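PDB 2Q30: cupin 2 conserved barrel domain protein from Desulfovibrio desulfuricans subsp. desulfuricans str. G20, which is of unknown function but adopts the RmlC-like cupin fold, a double-stranded beta-helix whose barrel in relatives often holds a metal or small ligand. Local coordinates for residues Ile35-His49 against Pro91-Thr105. Numbering follows the deposited sequence. Where two conformers were deposited one is given.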
ATOM      1  N   ILE A  35       0.043   1.278   9.986  1.00 29.78           N
ATOM      2  CA  ILE A  35      -0.544   1.610   8.718  1.00 29.15           C
ATOM      3  C   ILE A  35      -1.462   2.796   8.984  1.00 28.79           C
ATOM      4  O   ILE A  35      -2.393   2.690   9.803  1.00 29.53           O
ATOM      5  CB  ILE A  35      -1.328   0.426   8.121  1.00 28.84           C
ATOM      6  CG1 ILE A  35      -0.470  -0.833   8.056  1.00 31.20           C
ATOM      7  CG2 ILE A  35      -1.831   0.783   6.725  1.00 33.98           C
ATOM      8  CD1 ILE A  35      -1.209  -2.100   7.486  1.00 28.74           C
ATOM      9  N   VAL A  36      -1.201   3.910   8.296  1.00 28.44           N
ATOM     10  CA  VAL A  36      -1.991   5.130   8.431  0.50 29.82           C
ATOM     11  C   VAL A  36      -2.250   5.767   7.074  1.00 31.11           C
ATOM     12  O   VAL A  36      -1.401   5.703   6.167  1.00 30.88           O
ATOM     13  CB  VAL A  36      -1.277   6.158   9.356  0.50 30.58           C
ATOM     14  CG1 VAL A  36      -1.355   5.704  10.790  0.50 31.09           C
ATOM     15  CG2 VAL A  36       0.179   6.379   8.917  0.50 28.30           C
ATOM     16  N   SER A  37      -3.425   6.366   6.936  1.00 31.36           N
ATOM     17  CA  SER A  37      -3.812   7.030   5.718  1.00 30.34           C
ATOM     18  C   SER A  37      -3.767   8.527   5.950  1.00 30.37           C
ATOM     19  O   SER A  37      -3.891   8.991   7.092  1.00 29.78           O
ATOM     20  CB  SER A  37      -5.194   6.608   5.238  1.00 32.00           C
ATOM     21  OG  SER A  37      -6.211   7.015   6.108  1.00 32.57           O
ATOM     22  N   PHE A  38      -3.565   9.254   4.849  1.00 30.14           N
ATOM     23  CA  PHE A  38      -3.586  10.724   4.824  1.00 29.54           C
ATOM     24  C   PHE A  38      -4.471  11.124   3.657  1.00 29.70           C
ATOM     25  O   PHE A  38      -4.272  10.634   2.546  1.00 29.05           O
ATOM     26  CB  PHE A  38      -2.200  11.297   4.697  1.00 31.78           C
ATOM     27  CG  PHE A  38      -1.302  10.979   5.854  1.00 31.47           C
ATOM     28  CD1 PHE A  38      -0.525   9.830   5.860  1.00 34.38           C
ATOM     29  CD2 PHE A  38      -1.205  11.858   6.943  1.00 31.85           C
ATOM     30  CE1 PHE A  38       0.324   9.554   6.943  1.00 34.01           C
ATOM     31  CE2 PHE A  38      -0.380  11.584   8.014  1.00 34.44           C
ATOM     32  CZ  PHE A  38       0.400  10.442   8.016  1.00 33.83           C
ATOM     33  N   THR A  39      -5.498  11.931   3.929  1.00 31.22           N
ATOM     34  CA  THR A  39      -6.454  12.363   2.906  1.00 30.13           C
ATOM     35  C   THR A  39      -6.300  13.875   2.785  1.00 29.70           C
ATOM     36  O   THR A  39      -6.365  14.604   3.783  1.00 30.86           O
ATOM     37  CB  THR A  39      -7.885  11.983   3.241  1.00 28.55           C
ATOM     38  OG1 THR A  39      -7.935  10.577   3.596  1.00 31.28           O
ATOM     39  CG2 THR A  39      -8.798  12.280   2.047  1.00 27.53           C
ATOM     40  N   PHE A  40      -6.084  14.311   1.558  1.00 30.20           N
ATOM     41  CA  PHE A  40      -5.799  15.682   1.248  1.00 28.82           C
ATOM     42  C   PHE A  40      -6.782  16.254   0.270  1.00 29.82           C
ATOM     43  O   PHE A  40      -7.176  15.580  -0.681  1.00 29.31           O
ATOM     44  CB  PHE A  40      -4.450  15.759   0.526  1.00 30.09           C
ATOM     45  CG  PHE A  40      -3.313  15.110   1.248  1.00 27.75           C
ATOM     46  CD1 PHE A  40      -2.561  15.820   2.159  1.00 32.02           C
ATOM     47  CD2 PHE A  40      -2.968  13.780   0.985  1.00 32.94           C
ATOM     48  CE1 PHE A  40      -1.477  15.226   2.816  1.00 30.92           C
ATOM     49  CE2 PHE A  40      -1.884  13.185   1.635  1.00 30.86           C
ATOM     50  CZ  PHE A  40      -1.140  13.923   2.544  1.00 30.09           C
ATOM     51  N   LYS A  41      -7.155  17.508   0.513  1.00 30.00           N
ATOM     52  CA  LYS A  41      -7.811  18.321  -0.493  1.00 32.63           C
ATOM     53  C   LYS A  41      -6.644  18.810  -1.341  1.00 32.12           C
ATOM     54  O   LYS A  41      -5.494  18.858  -0.864  1.00 29.98           O
ATOM     55  CB  LYS A  41      -8.567  19.522   0.085  1.00 33.77           C
ATOM     56  CG  LYS A  41      -9.848  19.201   0.866  1.00 37.59           C
ATOM     57  CD  LYS A  41     -10.941  18.511   0.022  1.00 48.56           C
ATOM     58  CE  LYS A  41     -11.529  19.330  -1.124  1.00 53.07           C
ATOM     59  NZ  LYS A  41     -12.448  18.462  -1.967  1.00 50.10           N
ATOM     60  N   ALA A  42      -6.932  19.124  -2.601  1.00 33.57           N
ATOM     61  CA  ALA A  42      -5.930  19.631  -3.555  1.00 32.94           C
ATOM     62  C   ALA A  42      -5.171  20.809  -2.936  1.00 32.93           C
ATOM     63  O   ALA A  42      -5.788  21.687  -2.329  1.00 32.42           O
ATOM     64  CB  ALA A  42      -6.613  20.066  -4.879  1.00 33.75           C
ATOM     65  N   GLY A  43      -3.845  20.779  -3.028  1.00 32.03           N
ATOM     66  CA  GLY A  43      -2.994  21.824  -2.458  1.00 32.95           C
ATOM     67  C   GLY A  43      -2.561  21.601  -1.024  1.00 32.58           C
ATOM     68  O   GLY A  43      -1.676  22.305  -0.553  1.00 33.07           O
ATOM     69  N   GLN A  44      -3.166  20.640  -0.319  1.00 31.99           N
ATOM     70  CA  GLN A  44      -2.755  20.340   1.058  1.00 32.09           C
ATOM     71  C   GLN A  44      -1.502  19.478   1.016  1.00 32.92           C
ATOM     72  O   GLN A  44      -1.166  18.848  -0.017  1.00 32.68           O
ATOM     73  CB  GLN A  44      -3.854  19.666   1.854  1.00 31.49           C
ATOM     74  CG  GLN A  44      -5.089  20.540   2.021  1.00 29.01           C
ATOM     75  CD  GLN A  44      -6.122  19.921   2.960  1.00 32.43           C
ATOM     76  OE1 GLN A  44      -6.276  18.707   3.013  1.00 28.90           O
ATOM     77  NE2 GLN A  44      -6.857  20.762   3.673  1.00 31.83           N
ATOM     78  N   GLU A  45      -0.823  19.451   2.152  1.00 34.82           N
ATOM     79  CA  GLU A  45       0.463  18.814   2.254  1.00 36.38           C
ATOM     80  C   GLU A  45       0.735  18.235   3.619  1.00 34.35           C
ATOM     81  O   GLU A  45       0.362  18.816   4.617  1.00 35.10           O
ATOM     82  CB  GLU A  45       1.489  19.921   1.998  1.00 36.69           C
ATOM     83  CG  GLU A  45       2.945  19.526   1.899  1.00 44.91           C
ATOM     84  CD  GLU A  45       3.844  20.737   1.734  1.00 43.55           C
ATOM     85  OE1 GLU A  45       3.343  21.812   1.312  1.00 49.39           O
ATOM     86  OE2 GLU A  45       5.049  20.601   2.036  1.00 59.36           O
ATOM     87  N   LEU A  46       1.399  17.090   3.626  1.00 33.20           N
ATOM     88  CA  LEU A  46       1.928  16.473   4.824  1.00 32.76           C
ATOM     89  C   LEU A  46       3.340  17.039   4.755  1.00 33.45           C
ATOM     90  O   LEU A  46       4.082  16.696   3.818  1.00 31.95           O
ATOM     91  CB  LEU A  46       1.951  14.959   4.711  1.00 33.66           C
ATOM     92  CG  LEU A  46       2.695  14.151   5.763  1.00 34.04           C
ATOM     93  CD1 LEU A  46       2.168  14.451   7.171  1.00 32.48           C
ATOM     94  CD2 LEU A  46       2.535  12.697   5.400  1.00 33.62           C
ATOM     95  N   PRO A  47       3.710  17.936   5.687  1.00 31.93           N
ATOM     96  CA  PRO A  47       5.018  18.535   5.609  1.00 32.14           C
ATOM     97  C   PRO A  47       6.167  17.535   5.709  1.00 30.91           C
ATOM     98  O   PRO A  47       6.029  16.473   6.319  1.00 31.07           O
ATOM     99  CB  PRO A  47       5.038  19.487   6.813  1.00 32.85           C
ATOM    100  CG  PRO A  47       3.656  19.731   7.106  1.00 34.84           C
ATOM    101  CD  PRO A  47       2.971  18.467   6.846  1.00 33.52           C
ATOM    102  N   VAL A  48       7.286  17.896   5.110  1.00 30.01           N
ATOM    103  CA  VAL A  48       8.465  17.050   5.153  1.00 30.51           C
ATOM    104  C   VAL A  48       8.877  16.814   6.621  1.00 30.88           C
ATOM    105  O   VAL A  48       8.887  17.744   7.447  1.00 30.36           O
ATOM    106  CB  VAL A  48       9.597  17.580   4.241  1.00 31.93           C
ATOM    107  CG1 VAL A  48      10.890  16.822   4.456  1.00 31.66           C
ATOM    108  CG2 VAL A  48       9.147  17.468   2.780  1.00 30.26           C
ATOM    109  N   HIS A  49       9.096  15.546   6.954  1.00 30.61           N
ATOM    110  CA  HIS A  49       9.546  15.178   8.285  1.00 30.42           C
ATOM    111  C   HIS A  49      10.259  13.835   8.243  1.00 29.92           C
ATOM    112  O   HIS A  49      10.271  13.127   7.225  1.00 29.06           O
ATOM    113  CB  HIS A  49       8.336  15.077   9.236  1.00 30.69           C
ATOM    114  CG  HIS A  49       7.437  13.917   8.940  1.00 31.54           C
ATOM    115  ND1 HIS A  49       6.513  13.919   7.914  1.00 35.15           N
ATOM    116  CD2 HIS A  49       7.339  12.704   9.530  1.00 32.92           C
ATOM    117  CE1 HIS A  49       5.889  12.757   7.891  1.00 36.39           C
ATOM    118  NE2 HIS A  49       6.380  11.999   8.855  1.00 34.62           N
ATOM    119  N   PRO A  91      14.055  12.464   5.329  1.00 33.36           N
ATOM    120  CA  PRO A  91      12.974  13.444   5.223  1.00 32.69           C
ATOM    121  C   PRO A  91      12.011  13.112   4.111  1.00 32.20           C
ATOM    122  O   PRO A  91      12.436  12.918   2.974  1.00 31.67           O
ATOM    123  CB  PRO A  91      13.713  14.757   4.928  1.00 33.42           C
ATOM    124  CG  PRO A  91      14.995  14.584   5.544  1.00 33.90           C
ATOM    125  CD  PRO A  91      15.361  13.153   5.359  1.00 34.69           C
ATOM    126  N   HIS A  92      10.735  12.990   4.462  1.00 31.39           N
ATOM    127  CA  HIS A  92       9.680  12.675   3.496  1.00 31.22           C
ATOM    128  C   HIS A  92       8.433  13.476   3.813  1.00 30.63           C
ATOM    129  O   HIS A  92       8.137  13.747   4.970  1.00 30.82           O
ATOM    130  CB  HIS A  92       9.332  11.190   3.533  1.00 31.96           C
ATOM    131  CG  HIS A  92       9.006  10.689   4.906  1.00 33.61           C
ATOM    132  ND1 HIS A  92       9.979  10.263   5.782  1.00 33.85           N
ATOM    133  CD2 HIS A  92       7.828  10.578   5.563  1.00 35.39           C
ATOM    134  CE1 HIS A  92       9.409   9.890   6.914  1.00 33.36           C
ATOM    135  NE2 HIS A  92       8.108  10.083   6.809  1.00 32.81           N
ATOM    136  N   GLY A  93       7.691  13.790   2.764  1.00 31.28           N
ATOM    137  CA  GLY A  93       6.462  14.543   2.863  1.00 30.43           C
ATOM    138  C   GLY A  93       5.663  14.271   1.638  1.00 30.40           C
ATOM    139  O   GLY A  93       6.158  13.611   0.683  1.00 29.32           O
ATOM    140  N   VAL A  94       4.423  14.750   1.647  1.00 31.47           N
ATOM    141  CA  VAL A  94       3.504  14.521   0.516  1.00 32.76           C
ATOM    142  C   VAL A  94       2.745  15.802   0.237  1.00 34.94           C
ATOM    143  O   VAL A  94       2.294  16.420   1.176  1.00 36.13           O
ATOM    144  CB  VAL A  94       2.494  13.419   0.843  1.00 35.55           C
ATOM    145  CG1 VAL A  94       1.515  13.252  -0.288  1.00 37.73           C
ATOM    146  CG2 VAL A  94       3.205  12.090   1.136  1.00 35.11           C
ATOM    147  N   ARG A  95       2.629  16.180  -1.038  1.00 32.70           N
ATOM    148  CA  ARG A  95       1.888  17.354  -1.472  1.00 34.86           C
ATOM    149  C   ARG A  95       0.820  16.883  -2.445  1.00 34.28           C
ATOM    150  O   ARG A  95       1.124  16.143  -3.367  1.00 34.26           O
ATOM    151  CB  ARG A  95       2.838  18.324  -2.143  1.00 35.37           C
ATOM    152  CG  ARG A  95       2.270  19.700  -2.361  1.00 41.89           C
ATOM    153  CD  ARG A  95       3.363  20.601  -2.896  1.00 40.98           C
ATOM    154  NE  ARG A  95       4.341  20.855  -1.855  1.00 46.90           N
ATOM    155  CZ  ARG A  95       5.667  20.932  -1.989  1.00 44.94           C
ATOM    156  NH1 ARG A  95       6.308  20.707  -3.130  1.00 48.90           N
ATOM    157  NH2 ARG A  95       6.376  21.175  -0.912  1.00 43.84           N
ATOM    158  N   ALA A  96      -0.426  17.289  -2.223  1.00 31.88           N
ATOM    159  CA  ALA A  96      -1.522  16.903  -3.081  1.00 30.66           C
ATOM    160  C   ALA A  96      -1.710  17.953  -4.180  1.00 31.28           C
ATOM    161  O   ALA A  96      -1.866  19.143  -3.874  1.00 29.99           O
ATOM    162  CB  ALA A  96      -2.769  16.792  -2.288  1.00 28.98           C
ATOM    163  N   VAL A  97      -1.690  17.521  -5.442  1.00 31.01           N
ATOM    164  CA  VAL A  97      -2.003  18.400  -6.582  1.00 31.45           C
ATOM    165  C   VAL A  97      -3.535  18.389  -6.761  1.00 31.90           C
ATOM    166  O   VAL A  97      -4.145  19.436  -6.939  1.00 32.65           O
ATOM    167  CB  VAL A  97      -1.248  17.995  -7.872  1.00 31.77           C
ATOM    168  CG1 VAL A  97      -1.788  18.779  -9.078  1.00 35.31           C
ATOM    169  CG2 VAL A  97       0.274  18.221  -7.689  1.00 31.03           C
ATOM    170  N   THR A  98      -4.125  17.193  -6.769  1.00 32.56           N
ATOM    171  CA  THR A  98      -5.574  17.009  -6.813  1.00 31.93           C
ATOM    172  C   THR A  98      -5.970  16.526  -5.422  1.00 31.64           C
ATOM    173  O   THR A  98      -5.108  16.293  -4.555  1.00 32.07           O
ATOM    174  CB  THR A  98      -6.014  15.917  -7.839  1.00 33.67           C
ATOM    175  OG1 THR A  98      -5.538  14.622  -7.431  1.00 34.26           O
ATOM    176  CG2 THR A  98      -5.515  16.202  -9.243  1.00 30.46           C
ATOM    177  N   ASP A  99      -7.274  16.333  -5.197  1.00 32.46           N
ATOM    178  CA  ASP A  99      -7.734  15.674  -3.941  1.00 31.67           C
ATOM    179  C   ASP A  99      -7.067  14.290  -3.977  1.00 31.71           C
ATOM    180  O   ASP A  99      -7.054  13.634  -5.017  1.00 31.38           O
ATOM    181  CB  ASP A  99      -9.238  15.522  -3.864  1.00 31.55           C
ATOM    182  CG  ASP A  99      -9.971  16.845  -3.730  1.00 29.27           C
ATOM    183  OD1 ASP A  99      -9.355  17.900  -3.518  1.00 34.63           O
ATOM    184  OD2 ASP A  99     -11.201  16.787  -3.781  1.00 34.13           O
HETATM  185  N   MSE A 100      -6.500  13.875  -2.852  1.00 32.73           N
HETATM  186  CA  MSE A 100      -5.630  12.718  -2.841  1.00 30.85           C
HETATM  187  C   MSE A 100      -5.688  11.955  -1.546  1.00 31.26           C
HETATM  188  O   MSE A 100      -5.848  12.545  -0.472  1.00 33.65           O
HETATM  189  CB  MSE A 100      -4.211  13.235  -3.024  1.00 29.13           C
HETATM  190  CG  MSE A 100      -3.153  12.218  -3.341  1.00 38.33           C
HETATM  191 SE   MSE A 100      -1.420  13.036  -3.073  0.75 35.86          SE
HETATM  192  CE  MSE A 100      -1.200  12.689  -1.271  1.00 33.36           C
ATOM    193  N   LYS A 101      -5.563  10.636  -1.653  1.00 31.04           N
ATOM    194  CA  LYS A 101      -5.434   9.792  -0.480  1.00 29.56           C
ATOM    195  C   LYS A 101      -4.241   8.866  -0.671  1.00 30.29           C
ATOM    196  O   LYS A 101      -4.036   8.288  -1.761  1.00 31.54           O
ATOM    197  CB  LYS A 101      -6.711   9.041  -0.147  1.00 29.07           C
ATOM    198  CG  LYS A 101      -6.687   8.368   1.203  1.00 29.55           C
ATOM    199  CD  LYS A 101      -8.043   7.793   1.575  1.00 27.18           C
ATOM    200  CE  LYS A 101      -8.067   7.147   2.971  1.00 31.07           C
ATOM    201  NZ  LYS A 101      -9.482   6.768   3.355  1.00 27.95           N
ATOM    202  N   VAL A 102      -3.454   8.746   0.397  1.00 31.02           N
ATOM    203  CA  VAL A 102      -2.301   7.851   0.435  1.00 30.98           C
ATOM    204  C   VAL A 102      -2.358   6.947   1.654  1.00 30.51           C
ATOM    205  O   VAL A 102      -3.004   7.280   2.631  1.00 29.99           O
ATOM    206  CB  VAL A 102      -0.941   8.620   0.409  1.00 32.06           C
ATOM    207  CG1 VAL A 102      -0.863   9.483  -0.848  1.00 30.20           C
ATOM    208  CG2 VAL A 102      -0.726   9.437   1.680  1.00 31.12           C
ATOM    209  N   LEU A 103      -1.675   5.807   1.556  1.00 31.60           N
ATOM    210  CA  LEU A 103      -1.557   4.842   2.639  1.00 29.97           C
ATOM    211  C   LEU A 103      -0.093   4.707   2.965  1.00 30.08           C
ATOM    212  O   LEU A 103       0.715   4.480   2.082  1.00 32.00           O
ATOM    213  CB  LEU A 103      -2.105   3.485   2.213  1.00 28.56           C
ATOM    214  CG  LEU A 103      -2.247   2.465   3.356  1.00 27.93           C
ATOM    215  CD1 LEU A 103      -3.201   2.965   4.458  1.00 28.17           C
ATOM    216  CD2 LEU A 103      -2.758   1.139   2.771  1.00 31.05           C
ATOM    217  N   VAL A 104       0.231   4.826   4.240  1.00 31.61           N
ATOM    218  CA  VAL A 104       1.591   4.726   4.705  1.00 30.38           C
ATOM    219  C   VAL A 104       1.701   3.501   5.577  1.00 30.43           C
ATOM    220  O   VAL A 104       0.904   3.353   6.467  1.00 31.03           O
ATOM    221  CB  VAL A 104       1.986   5.988   5.512  1.00 32.82           C
ATOM    222  CG1 VAL A 104       3.466   5.880   6.022  1.00 30.01           C
ATOM    223  CG2 VAL A 104       1.776   7.223   4.661  1.00 31.01           C
ATOM    224  N   THR A 105       2.694   2.650   5.306  1.00 29.90           N
ATOM    225  CA  THR A 105       3.028   1.459   6.090  1.00 30.24           C
ATOM    226  C   THR A 105       4.458   1.669   6.583  1.00 30.97           C
ATOM    227  O   THR A 105       5.358   1.915   5.781  1.00 29.18           O
ATOM    228  CB  THR A 105       2.926   0.154   5.278  1.00 30.37           C
ATOM    229  OG1 THR A 105       1.582   0.051   4.777  1.00 33.67           O
ATOM    230  CG2 THR A 105       3.239  -1.057   6.184  1.00 29.19           C
TER
HETATM  231  O   HOH W   1      -8.617   5.733   5.876  1.00 26.55           O
HETATM  232  O   HOH W   2     -10.269   9.332   4.290  1.00 23.45           O
HETATM  233  O   HOH W   3       6.366   9.232   8.755  1.00 44.18           O
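Phe40 packs against Val94, Ala96 and Val102, and Phe38 against Val102 and Val104, between two antiparallel strand pairs, 35-40 with 100-105 and 45-49 with 92-96. This is the inside of the cupin barrel, and it is tight. Phe40 CB meets Ala96 CB at 3.4 Å, while Val102 CG2 comes to the edge of the Phe40 ring. Phe38, on the same inward strand face, swings its ring beside its own backbone N (chi1 -63°), which brings CE1 to 3.6 Å from Val104 CG2; Leu46 CD2 covers one ring face. Phe22 adds to this core beside Phe40 and Leu46.

The solvent side, at the type II turn Lys41-Gln44, relies on polar bonds rather than packing. Asp99 OD2 forms a salt bridge with Lys41 NZ (2.8 Å), and OD1 accepts Ala42 N through its anti lone pair. The Glu45-Arg95 salt bridge has weak bonds (Arg95 NH2 to Glu45 OE2 3.3 Å); Arg95 also bridges to Asp73.

Beyond a beta bulge at Leu46-His49, the His92 ring turns its edge to the His49 face, planes at 61°. Pro47 O holds His49 ND1, Thr90 O His92 ND1. Both NE2 atoms converge on one water, in the kind of pocket where many cupins hold a metal; none is modelled, and whether this protein binds one is unsettled.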